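Local coordinates for protein intracellular serine protease (PDB 4ZOQ) that is a lanthipeptide protease of the subtilisin (S8) family that cleaves peptide bonds with sequence specificity, probably through a serine charge-relay system, at residues F25-Q29 with T30-R34; G228-G231 with E232-Q236. All coordinates share one frame; numbering follows the deposited sequence.

Contact 1: residues F25-Q29 with T30-R34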
# COMPACT_ATOMS: atom_id res chain seq x y z
N PHE B 25 17.10 -0.20 -8.89
CA PHE B 25 15.69 -0.53 -9.13
C PHE B 25 14.97 0.63 -9.85
O PHE B 25 14.12 0.40 -10.71
CB PHE B 25 14.96 -0.89 -7.82
CG PHE B 25 14.68 0.29 -6.92
CD1 PHE B 25 15.64 0.74 -6.02
CD2 PHE B 25 13.48 0.99 -7.03
CE1 PHE B 25 15.39 1.86 -5.23
CE2 PHE B 25 13.23 2.11 -6.24
CZ PHE B 25 14.18 2.54 -5.35
N ALA B 26 15.31 1.87 -9.51
CA ALA B 26 14.63 3.03 -10.11
C ALA B 26 15.09 3.22 -11.56
O ALA B 26 14.27 3.48 -12.44
CB ALA B 26 14.86 4.30 -9.30
N ALA B 27 16.39 3.05 -11.79
CA ALA B 27 16.94 3.11 -13.14
C ALA B 27 16.31 2.03 -14.01
O ALA B 27 16.02 2.26 -15.18
CB ALA B 27 18.46 2.98 -13.13
N LYS B 28 16.09 0.85 -13.43
CA LYS B 28 15.43 -0.23 -14.16
C LYS B 28 14.00 0.15 -14.54
O LYS B 28 13.62 0.10 -15.70
CB LYS B 28 15.45 -1.51 -13.33
CG LYS B 28 14.92 -2.70 -14.06
CD LYS B 28 14.98 -3.99 -13.26
CE LYS B 28 14.66 -5.19 -14.18
NZ LYS B 28 15.88 -5.73 -14.86
N GLN B 29 13.24 0.61 -13.56
CA GLN B 29 11.85 0.99 -13.75
C GLN B 29 11.65 2.09 -14.82
O GLN B 29 10.77 1.97 -15.70
CB GLN B 29 11.27 1.46 -12.42
CG GLN B 29 10.91 0.35 -11.42
CD GLN B 29 9.56 -0.30 -11.73
OE1 GLN B 29 9.00 -0.12 -12.82
NE2 GLN B 29 9.00 -1.01 -10.75
N THR B 30 12.48 3.13 -14.75
CA THR B 30 12.31 4.36 -15.53
C THR B 30 13.20 4.43 -16.78
O THR B 30 13.29 5.50 -17.40
CB THR B 30 12.61 5.61 -14.66
OG1 THR B 30 13.97 5.56 -14.22
CG2 THR B 30 11.68 5.69 -13.45
N ASP B 31 13.85 3.32 -17.12
CA ASP B 31 14.81 3.25 -18.22
C ASP B 31 15.89 4.35 -18.05
O ASP B 31 16.02 5.26 -18.88
CB ASP B 31 14.13 3.38 -19.59
CG ASP B 31 15.07 3.04 -20.76
OD1 ASP B 31 16.15 2.44 -20.51
OD2 ASP B 31 14.73 3.35 -21.92
N SER B 32 16.63 4.27 -16.94
CA SER B 32 17.62 5.29 -16.57
C SER B 32 17.01 6.69 -16.56
O SER B 32 17.59 7.62 -17.10
CB SER B 32 18.83 5.23 -17.50
OG SER B 32 19.51 4.00 -17.31
N TYR B 33 15.80 6.81 -15.99
CA TYR B 33 15.12 8.09 -15.78
C TYR B 33 14.65 8.77 -17.07
O TYR B 33 14.30 9.94 -17.07
CB TYR B 33 16.02 9.03 -14.96
CG TYR B 33 16.52 8.27 -13.77
CD1 TYR B 33 15.67 7.98 -12.71
CD2 TYR B 33 17.82 7.77 -13.74
CE1 TYR B 33 16.10 7.24 -11.63
CE2 TYR B 33 18.27 7.02 -12.67
CZ TYR B 33 17.40 6.75 -11.62
OH TYR B 33 17.83 6.02 -10.56
N ARG B 34 14.60 8.03 -18.17
CA ARG B 34 14.07 8.60 -19.40
C ARG B 34 12.57 8.87 -19.30
O ARG B 34 12.07 9.78 -19.95
CB ARG B 34 14.35 7.66 -20.56
CG ARG B 34 15.74 7.76 -21.06
CD ARG B 34 16.04 6.69 -22.11
NE ARG B 34 17.42 6.82 -22.55
CZ ARG B 34 18.46 6.22 -21.97
NH1 ARG B 34 18.27 5.44 -20.90
NH2 ARG B 34 19.68 6.41 -22.45
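Thr30 turns back on Ala26 where helix 24-30 ends, gripping a single carbonyl oxygen with both its backbone and its side chain. Ala26 O takes Thr30 N at 2.9 Å, nearly in line with its C=O bond, and Thr30 OG1 at 2.8 Å from above the carbonyl plane. With chi1 at 61°, the hydroxyl oxygen stands between the backbone N and the carbonyl carbon, and from there Thr30 OG1 also accepts from Tyr33 N at 2.8 Å. This second bond makes an ST motif, so one hydroxyl links the last helical turn to the loop.

Ala27 supplies the next carbonyl. Ala27 O receives Ser32 N at 2.7 Å in a nearly straight bond (168°), while Asp31 passes through positive phi; this is a Schellman motif. The chain then bends again in a type I' turn from Asp31 to Arg34, where Arg34 NH1 adds a bond to Asp31 O, on the face of that carbonyl opposite to Arg34 N.

Tyr33 closes the apolar side. Its ring spans the two alanines obliquely, Tyr33 CE1 lying 4.0 Å from Ala26 CB and Tyr33 CE2 4.1 Å from Ala27 CB; the ring also meets that of Tyr36, and the side chain touches Pro9 and Leu23. Gln29, by contrast, sends its amide elsewhere, to Ala333 and Gln281.

The carbonyls of Ala26 and Ala27 thus find donors in Thr30 and, past the helix end, Ser32, and the Thr30 hydroxyl, buried with its bonds, works as donor and acceptor at once, fixing its rotation as well as the direction in which the chain departs.

Contact 2: residues G228-G231 with E232-Q236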
# COMPACT_ATOMS: atom_id res chain seq x y z
N GLY B 228 14.28 -5.97 -3.69
CA GLY B 228 15.60 -6.28 -3.18
C GLY B 228 15.64 -7.22 -2.00
O GLY B 228 14.61 -7.74 -1.56
N TYR B 229 16.85 -7.51 -1.54
CA TYR B 229 17.01 -8.23 -0.28
C TYR B 229 18.43 -8.01 0.23
O TYR B 229 19.22 -7.27 -0.37
CB TYR B 229 16.67 -9.71 -0.41
CG TYR B 229 16.61 -10.44 0.93
CD1 TYR B 229 15.91 -9.91 2.02
CD2 TYR B 229 17.20 -11.70 1.09
CE1 TYR B 229 15.83 -10.61 3.25
CE2 TYR B 229 17.10 -12.40 2.27
CZ TYR B 229 16.43 -11.85 3.36
OH TYR B 229 16.37 -12.57 4.53
N LEU B 230 18.74 -8.64 1.35
CA LEU B 230 20.04 -8.51 1.96
C LEU B 230 21.10 -9.20 1.10
O LEU B 230 22.26 -8.78 1.07
CB LEU B 230 20.02 -9.12 3.37
CG LEU B 230 19.14 -8.43 4.41
CD1 LEU B 230 18.80 -9.39 5.54
CD2 LEU B 230 19.85 -7.19 4.94
N GLY B 231 20.68 -10.21 0.32
CA GLY B 231 21.58 -10.91 -0.58
C GLY B 231 20.80 -11.97 -1.31
O GLY B 231 19.75 -12.36 -0.82
N GLU B 232 21.33 -12.49 -2.42
CA GLU B 232 20.59 -13.52 -3.18
C GLU B 232 20.48 -14.80 -2.40
O GLU B 232 19.49 -15.53 -2.52
CB GLU B 232 21.29 -13.85 -4.49
CG GLU B 232 21.05 -12.90 -5.62
CD GLU B 232 19.71 -13.09 -6.30
OE1 GLU B 232 19.17 -14.23 -6.31
OE2 GLU B 232 19.25 -12.11 -6.91
N THR B 233 21.54 -15.11 -1.67
CA THR B 233 21.64 -16.33 -0.86
C THR B 233 21.97 -16.06 0.62
O THR B 233 22.38 -16.98 1.35
CB THR B 233 22.69 -17.31 -1.49
OG1 THR B 233 23.95 -16.64 -1.61
CG2 THR B 233 22.24 -17.76 -2.89
N TYR B 234 21.90 -14.80 1.03
CA TYR B 234 22.12 -14.38 2.42
C TYR B 234 21.48 -15.32 3.44
O TYR B 234 22.07 -15.60 4.48
CB TYR B 234 21.59 -12.96 2.65
CG TYR B 234 21.47 -12.61 4.11
CD1 TYR B 234 22.58 -12.19 4.83
CD2 TYR B 234 20.28 -12.77 4.80
CE1 TYR B 234 22.49 -11.90 6.17
CE2 TYR B 234 20.19 -12.51 6.14
CZ TYR B 234 21.30 -12.06 6.82
OH TYR B 234 21.23 -11.77 8.17
N ASP B 235 20.28 -15.80 3.14
CA ASP B 235 19.62 -16.69 4.07
C ASP B 235 20.46 -17.92 4.32
O ASP B 235 20.42 -18.48 5.42
CB ASP B 235 18.24 -17.11 3.57
CG ASP B 235 17.23 -15.99 3.66
OD1 ASP B 235 17.49 -15.00 4.36
OD2 ASP B 235 16.16 -16.12 3.03
N GLN B 236 21.21 -18.37 3.31
CA GLN B 236 22.05 -19.56 3.50
C GLN B 236 23.50 -19.27 3.85
O GLN B 236 24.12 -20.09 4.51
CB GLN B 236 22.03 -20.47 2.27
CG GLN B 236 20.71 -21.13 2.05
CD GLN B 236 19.75 -20.26 1.31
OE1 GLN B 236 20.15 -19.25 0.70
NE2 GLN B 236 18.47 -20.59 1.41
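A tyrosine hydroxyl and a carboxylate provide the polar link here: Tyr229 OH donates to Asp235 OD1 at 2.7 Å, using the syn lone pair of that oxygen. OD1 sits at the edge of the Tyr229 ring and close to its plane, but the carboxylate itself is turned, its plane 73° from that of the ring. Asp235 lies in the first turn of helix 234-237, where its negative charge is likely to suit the helix amino end.

The apolar contacts centre on Leu230 and Tyr234, which run side by side in the same direction. Leu230 CD1 makes a CH-pi contact over one face of the Tyr234 ring, 3.9 Å from its centroid and 30° off the normal; Leu230 CB lies over a face of the same ring, displaced toward the rim, and also over the centre of a face of the Tyr229 ring. The Tyr229 hydroxyl instead meets the Tyr234 ring at its edge, Tyr229 OH lying 3.9 Å from Tyr234 CD2, while the Tyr229 ring packs edge-to-face with Tyr273. Tyr234 reaches these neighbours with CG anti to the backbone N (chi1 166°). Were Tyr229 an alanine, Asp235 would probably lose its hydroxyl donor and a gap would open beside Tyr234 and Leu230.

Close packing is consistent with a glycine at Gly231: Gly231 N lies 3.7 Å from Tyr234 CB, and a CB on Gly231 would come tight against that carbon. Beyond it, the Glu232 carboxylate is hydrogen-bonded to Ser208 and Asn210. Thr233 occupies the N-cap position, but its side chain makes no capping bond, OG1 being engaged with Asp237 and Arg241.

Together these contacts shape the loop by which strand 221-226, outermost on its side of the largely parallel sheet of the subtilase fold, runs into a short helix.

Contacts 1 and 2 show two ends of a helix handled differently: 25-34 finishes one with hydrogen bonds to carbonyls of its last turn, whereas 228-236 starts another with ring packing and a carboxylate. Their centres are 23 Å apart and their nearest atoms about 7 Å, without touching. Strand 221-226 joins them indirectly, since Phe25 and Gln29 pack on Pro226 near its end and contact 2 begins shortly after. Contact 2 is nearer the predicted charge relay, the side chains of Tyr229 and Ser276 being about 11 Å apart. Contact 1 lies away from that site, yet rests on helices 86-97 and 275-297, whose first turns carry His86 and Ser276.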